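Local coordinates for steroid delta-isomerase (Pseudomonas aeruginosa, PDB 3MSO) that isomerises steroids by shifting a carbon-carbon double bond, has a SnoaL-like fold and may pair through its sheet, at the interface of chains A and B. Sequence-based numbering; all coordinates share one arbitrary frame. Chains: chain A/B, Steroid delta-isomerase.

Contact 1: the interface of chains A and B. Residues chain A 75-76; chain B 75-77, 82-84.
A:Leu75 and B:Leu75 face each other beta-carbon to beta-carbon (CB to CB 3.8 Å) where the 69-77 strands of two SnoaL-like subunits meet in antiparallel fashion. The side chain of A:Leu75 reaches across B:Ala76 and B:Ser77 to the neighbouring strand 82-91 of chain B. Its CG stands anti to its own carbonyl carbon (chi1 -49°), and the two methyls spread over different partners. CD2 settles over the B:Ser77 backbone and the start of strand 82-91, lying 3.8 Å from the alpha-carbon CA of B:Val83 and near CB of B:Ser82. CD1 meets CG2 of B:Val84 at 3.8 Å, the two side chains crossing at about a right angle. B:Leu75 has the same torsions, and its CD2 turns back over the chain A strand, 3.7 Å from the backbone O of A:Leu75. Beside the leucine pair, the alanine backbones bond reciprocally: A:Ala76 N donates to B:Ala76 O (2.8 Å), and B:Ala76 N to A:Ala76 O (2.9 Å). A:Leu75 is bridged with B:Ser77 in the same antiparallel register. Within chain B the hydroxyl OG of B:Ser77 donates to the carbonyl O of B:Ser82 (3.2 Å), tying together the two strands that A:Leu75 covers.

Contact 2: the interface of chains A and B. Residues chain A 41-42, 101, 114-116; chain B 97, 118.
B:Arg118 and B:Lys97 reach from the sheet of one SnoaL-like subunit to A:Glu114 and the backbone at A:Ser42 in the other. Among the charged contacts, NZ of B:Lys97 lies 3.0 Å from carboxylate oxygen OE2 of A:Glu114, on its syn lone pair, and 3.1 Å from OE1, so the ammonium sits across both oxygens. The same OE2 accepts from NH1 of B:Arg118 (3.2 Å), which comes from above the carboxylate plane; the guanidinium and carboxylate planes stand 89° apart. Two cationic groups on one oxygen would be expected to favour the charged form of A:Glu114. The extended A:Glu114 chain, with CG anti to the backbone N (chi1 -173°), carries the carboxylate out to both donors. Hydrogen bonds to the backbone come from the same guanidinium: NE of B:Arg118 donates to the carbonyl O of A:Ser42 (2.7 Å), which lies at the guanidinium edge, in its plane; NH2 adds a weaker bond to that oxygen. Apolar contacts flank these bonds. The beta-carbon CB of A:Arg41 lies over one guanidinium face, offset toward its rim, 3.7 Å from CZ of B:Arg118. CG of selenomethionine A:Met116 packs against CG of B:Arg118 at 3.7 Å, their side chains crossing at about a right angle, while its CE approaches CG of B:Lys97 (4.1 Å).

Contact 3: the interface of chains A and B. Residues chain A 82, 101, 103, 112, 114; chain B 73, 75, 86.
Strands 69-77 and 82-91 of chain B meet strands 82-91, 94-104 and 110-118 of chain A, with B:Arg73 inserted among the chain A side chains. Its guanidinium is sandwiched: CG of selenomethionine A:Met101 lies over one face, offset toward the rim, and the guanidinium of A:Arg103 stacks on the other with the planes 13° apart. NH2 of A:Arg103 comes 3.4 Å from CZ of B:Arg73. The surrounding acceptors could offset the like charges of this stack. B:Glu86, on the same chain, holds the B:Arg73 group side-on, OE1 taking NE (3.0 Å) and OE2 taking NH2 (2.9 Å), both nitrogens coming from above the carboxylate plane. OE1 also accepts from the backbone N of B:Arg73, so OE1 ties the guanidinium back to its own main chain. A bend at chi3 (-70°) turns the guanidinium so that its edge faces this carboxylate. Across the interface NH1 donates to the hydroxyl OG of A:Ser82 (2.9 Å), close to the guanidinium plane, and NH2 forms a longer salt bridge to OE1 of A:Glu114 (3.6 Å). CE of A:Met101 packs on CG of B:Glu86 at 3.8 Å. A water at the guanidinium edge bonds to NH1 and NH2 of B:Arg73 and links them to A:Met101 O (2.6 Å) and A:Asp112 OD1 (2.7 Å).

Contact 1: the interface of chains A and B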
loop_
_atom_site.group_PDB
_atom_site.type_symbol
_atom_site.label_atom_id
_atom_site.label_comp_id
_atom_site.label_asym_id
_atom_site.label_seq_id
_atom_site.Cartn_x
_atom_site.Cartn_y
_atom_site.Cartn_z
ATOM N N LEU A 75 6.407 0.448 27.607
ATOM C CA LEU A 75 7.229 1.628 27.830
ATOM C C LEU A 75 6.409 2.741 28.458
ATOM O O LEU A 75 5.259 2.950 28.073
ATOM C CB LEU A 75 7.844 2.092 26.493
ATOM C CG LEU A 75 8.525 1.014 25.625
ATOM C CD1 LEU A 75 7.593 0.512 24.535
ATOM C CD2 LEU A 75 9.828 1.512 25.041
ATOM N N ALA A 76 6.993 3.446 29.430
ATOM C CA ALA A 76 6.327 4.527 30.154
ATOM C C ALA A 76 7.047 5.841 29.934
ATOM O O ALA A 76 8.282 5.875 29.872
ATOM C CB ALA A 76 6.278 4.213 31.645
ATOM N N LEU B 75 9.079 7.600 25.710
ATOM C CA LEU B 75 8.763 6.554 26.660
ATOM C C LEU B 75 9.863 5.504 26.684
ATOM O O LEU B 75 10.384 5.120 25.636
ATOM C CB LEU B 75 7.415 5.896 26.265
ATOM C CG LEU B 75 6.225 6.842 25.965
ATOM C CD1 LEU B 75 6.060 7.074 24.458
ATOM C CD2 LEU B 75 4.950 6.332 26.586
ATOM N N ALA B 76 10.200 5.028 27.877
ATOM C CA ALA B 76 11.231 4.012 28.085
ATOM C C ALA B 76 10.649 2.708 28.632
ATOM O O ALA B 76 9.731 2.733 29.459
ATOM C CB ALA B 76 12.290 4.544 29.049
ATOM N N SER B 77 11.210 1.572 28.207
ATOM C CA SER B 77 10.835 0.264 28.753
ATOM C C SER B 77 11.490 0.120 30.162
ATOM O O SER B 77 12.487 0.813 30.438
ATOM C CB SER B 77 11.315 -0.846 27.829
ATOM O OG SER B 77 12.720 -0.785 27.669
ATOM N N SER B 82 15.013 -0.032 25.756
ATOM C CA SER B 82 14.122 0.330 24.666
ATOM C C SER B 82 13.446 1.665 24.919
ATOM O O SER B 82 13.066 1.996 26.049
ATOM C CB SER B 82 13.103 -0.764 24.379
ATOM O OG SER B 82 13.674 -1.763 23.551
ATOM N N VAL B 83 13.306 2.431 23.837
ATOM C CA VAL B 83 12.703 3.748 23.821
ATOM C C VAL B 83 11.690 3.857 22.684
ATOM O O VAL B 83 11.856 3.227 21.633
ATOM C CB VAL B 83 13.822 4.829 23.745
ATOM C CG1 VAL B 83 14.368 5.028 22.329
ATOM C CG2 VAL B 83 13.370 6.152 24.347
ATOM N N VAL B 84 10.630 4.626 22.909
ATOM C CA VAL B 84 9.659 4.985 21.879
ATOM C C VAL B 84 9.673 6.510 21.805
ATOM O O VAL B 84 9.464 7.191 22.823
ATOM C CB VAL B 84 8.232 4.396 22.072
ATOM C CG1 VAL B 84 7.190 5.194 21.281
ATOM C CG2 VAL B 84 8.196 2.927 21.672
#

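Contact 2: the interface of chains A and B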
loop_
_atom_site.group_PDB
_atom_site.type_symbol
_atom_site.label_atom_id
_atom_site.label_comp_id
_atom_site.label_asym_id
_atom_site.label_seq_id
_atom_site.Cartn_x
_atom_site.Cartn_y
_atom_site.Cartn_z
ATOM N N ARG A 41 -7.635 7.602 18.495
ATOM C CA ARG A 41 -6.919 7.929 17.253
ATOM C C ARG A 41 -6.615 6.654 16.509
ATOM O O ARG A 41 -5.742 5.871 16.896
ATOM C CB ARG A 41 -5.673 8.781 17.515
ATOM C CG ARG A 41 -6.046 10.063 18.258
ATOM C CD ARG A 41 -4.882 10.990 18.510
ATOM N NE ARG A 41 -5.294 12.063 19.406
ATOM C CZ ARG A 41 -5.978 13.144 19.033
ATOM N NH1 ARG A 41 -6.301 13.327 17.755
ATOM N NH2 ARG A 41 -6.355 14.043 19.935
ATOM N N SER A 42 -7.427 6.411 15.481
ATOM C CA SER A 42 -7.380 5.221 14.630
ATOM C C SER A 42 -6.099 5.091 13.817
ATOM O O SER A 42 -5.608 6.085 13.286
ATOM C CB SER A 42 -8.582 5.216 13.691
ATOM O OG SER A 42 -8.693 3.993 12.989
HETATM N N MSE A 101 -0.926 3.370 22.382
HETATM C CA MSE A 101 -0.294 4.498 23.050
HETATM C C MSE A 101 -1.374 5.213 23.839
HETATM O O MSE A 101 -2.167 5.966 23.266
HETATM C CB MSE A 101 0.456 5.431 22.067
HETATM C CG MSE A 101 1.156 6.624 22.773
HETATM SE SE MSE A 101 2.742 7.225 21.849
HETATM C CE MSE A 101 1.966 7.637 20.118
ATOM N N GLU A 114 -4.304 6.026 21.198
ATOM C CA GLU A 114 -3.794 6.071 19.837
ATOM C C GLU A 114 -3.180 4.721 19.434
ATOM O O GLU A 114 -2.314 4.182 20.127
ATOM C CB GLU A 114 -2.778 7.208 19.754
ATOM C CG GLU A 114 -2.259 7.523 18.375
ATOM C CD GLU A 114 -1.359 8.742 18.359
ATOM O OE1 GLU A 114 -1.135 9.356 19.429
ATOM O OE2 GLU A 114 -0.896 9.100 17.256
ATOM N N VAL A 115 -3.649 4.174 18.321
ATOM C CA VAL A 115 -3.169 2.895 17.809
ATOM C C VAL A 115 -2.429 3.113 16.477
ATOM O O VAL A 115 -2.842 3.947 15.666
ATOM C CB VAL A 115 -4.335 1.869 17.655
ATOM C CG1 VAL A 115 -3.849 0.530 17.075
ATOM C CG2 VAL A 115 -5.070 1.662 18.988
HETATM N N MSE A 116 -1.308 2.379 16.286
HETATM C CA MSE A 116 -0.522 2.346 15.042
HETATM C C MSE A 116 -0.244 0.898 14.739
HETATM O O MSE A 116 -0.027 0.098 15.648
HETATM C CB MSE A 116 0.809 3.125 15.134
HETATM C CG MSE A 116 0.636 4.570 15.554
HETATM SE SE MSE A 116 2.236 5.551 15.326
HETATM C CE MSE A 116 1.812 7.073 16.345
ATOM N N LYS B 97 1.513 11.014 11.861
ATOM C CA LYS B 97 1.875 10.720 13.232
ATOM C C LYS B 97 2.667 9.423 13.216
ATOM O O LYS B 97 2.360 8.526 12.407
ATOM C CB LYS B 97 0.566 10.531 13.991
ATOM C CG LYS B 97 0.629 10.872 15.424
ATOM C CD LYS B 97 0.890 12.326 15.746
ATOM C CE LYS B 97 1.540 12.275 17.109
ATOM N NZ LYS B 97 0.744 11.431 18.065
ATOM N N ARG B 118 0.852 6.551 11.123
ATOM C CA ARG B 118 -0.610 6.622 11.007
ATOM C C ARG B 118 -1.001 8.051 10.536
ATOM O O ARG B 118 -0.257 8.995 10.842
ATOM C CB ARG B 118 -1.313 6.219 12.313
ATOM C CG ARG B 118 -1.060 7.151 13.495
ATOM C CD ARG B 118 -2.098 6.932 14.580
ATOM N NE ARG B 118 -3.412 7.443 14.179
ATOM C CZ ARG B 118 -3.803 8.697 14.358
ATOM N NH1 ARG B 118 -3.000 9.573 14.945
ATOM N NH2 ARG B 118 -5.007 9.085 13.959
#

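Contact 3: the interface of chains A and B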
loop_
_atom_site.group_PDB
_atom_site.type_symbol
_atom_site.label_atom_id
_atom_site.label_comp_id
_atom_site.label_asym_id
_atom_site.label_seq_id
_atom_site.Cartn_x
_atom_site.Cartn_y
_atom_site.Cartn_z
ATOM N N SER A 82 1.743 8.405 30.508
ATOM C CA SER A 82 1.629 7.799 29.175
ATOM C C SER A 82 2.379 6.477 29.115
ATOM O O SER A 82 3.458 6.322 29.695
ATOM C CB SER A 82 2.092 8.734 28.068
ATOM O OG SER A 82 1.066 9.626 27.670
HETATM N N MSE A 101 -0.926 3.370 22.382
HETATM C CA MSE A 101 -0.294 4.498 23.050
HETATM C C MSE A 101 -1.374 5.213 23.839
HETATM O O MSE A 101 -2.167 5.966 23.266
HETATM C CB MSE A 101 0.456 5.431 22.067
HETATM C CG MSE A 101 1.156 6.624 22.773
HETATM SE SE MSE A 101 2.742 7.225 21.849
HETATM C CE MSE A 101 1.966 7.637 20.118
ATOM N N ARG A 103 -2.623 7.666 26.998
ATOM C CA ARG A 103 -2.417 8.808 27.888
ATOM C C ARG A 103 -3.563 8.815 28.923
ATOM O O ARG A 103 -4.749 8.752 28.559
ATOM C CB ARG A 103 -2.384 10.146 27.135
ATOM C CG ARG A 103 -2.104 11.352 28.073
ATOM C CD ARG A 103 -2.351 12.687 27.403
ATOM N NE ARG A 103 -1.198 13.058 26.586
ATOM C CZ ARG A 103 -1.209 13.117 25.257
ATOM N NH1 ARG A 103 -2.330 12.872 24.583
ATOM N NH2 ARG A 103 -0.105 13.444 24.590
ATOM N N ASP A 112 -6.637 9.747 25.984
ATOM C CA ASP A 112 -6.229 9.565 24.589
ATOM C C ASP A 112 -5.729 8.131 24.348
ATOM O O ASP A 112 -4.874 7.623 25.080
ATOM C CB ASP A 112 -5.140 10.590 24.232
ATOM C CG ASP A 112 -4.906 10.793 22.749
ATOM O OD1 ASP A 112 -4.057 10.084 22.187
ATOM O OD2 ASP A 112 -5.507 11.729 22.175
ATOM N N GLU A 114 -4.304 6.026 21.198
ATOM C CA GLU A 114 -3.794 6.071 19.837
ATOM C C GLU A 114 -3.180 4.721 19.434
ATOM O O GLU A 114 -2.314 4.182 20.127
ATOM C CB GLU A 114 -2.778 7.208 19.754
ATOM C CG GLU A 114 -2.259 7.523 18.375
ATOM C CD GLU A 114 -1.359 8.742 18.359
ATOM O OE1 GLU A 114 -1.135 9.356 19.429
ATOM O OE2 GLU A 114 -0.896 9.100 17.256
ATOM N N ARG B 73 6.168 12.848 22.835
ATOM C CA ARG B 73 6.405 11.985 23.989
ATOM C C ARG B 73 7.557 11.032 23.761
ATOM O O ARG B 73 7.782 10.542 22.644
ATOM C CB ARG B 73 5.145 11.155 24.346
ATOM C CG ARG B 73 4.049 11.959 25.035
ATOM C CD ARG B 73 2.803 11.132 25.218
ATOM N NE ARG B 73 2.131 10.872 23.941
ATOM C CZ ARG B 73 0.956 10.270 23.838
ATOM N NH1 ARG B 73 0.310 9.868 24.927
ATOM N NH2 ARG B 73 0.406 10.079 22.651
ATOM N N LEU B 75 9.079 7.600 25.710
ATOM C CA LEU B 75 8.763 6.554 26.660
ATOM C C LEU B 75 9.863 5.504 26.684
ATOM O O LEU B 75 10.384 5.120 25.636
ATOM C CB LEU B 75 7.415 5.896 26.265
ATOM C CG LEU B 75 6.225 6.842 25.965
ATOM C CD1 LEU B 75 6.060 7.074 24.458
ATOM C CD2 LEU B 75 4.950 6.332 26.586
ATOM N N GLU B 86 7.804 9.378 20.005
ATOM C CA GLU B 86 6.583 9.775 19.298
ATOM C C GLU B 86 6.899 11.021 18.478
ATOM O O GLU B 86 7.535 11.949 19.000
ATOM C CB GLU B 86 5.457 10.081 20.310
ATOM C CG GLU B 86 4.216 10.696 19.689
ATOM C CD GLU B 86 3.212 11.274 20.656
ATOM O OE1 GLU B 86 3.614 11.972 21.611
ATOM O OE2 GLU B 86 2.004 11.064 20.421
HETATM O O HOH W 1 -2.069 8.602 23.326
#

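Contacts 1 and 3 lie about 10 Å apart between the centres of their C-alpha atoms and share B:Leu75. Contact 2 is about 9 Å from contact 3, with A:Met101 and A:Glu114 in common, and about 16 Å from contact 1. Contact 3 thus bridges strand pairing at one end of the interface and charged contacts toward the other, A:Glu114 facing B:Arg73 as well as the cations of contact 2. Two-fold symmetry repeats each contact with the chains exchanged. The extended sheet-to-sheet surface suggests a dimer, although the deposited assembly holds four copies.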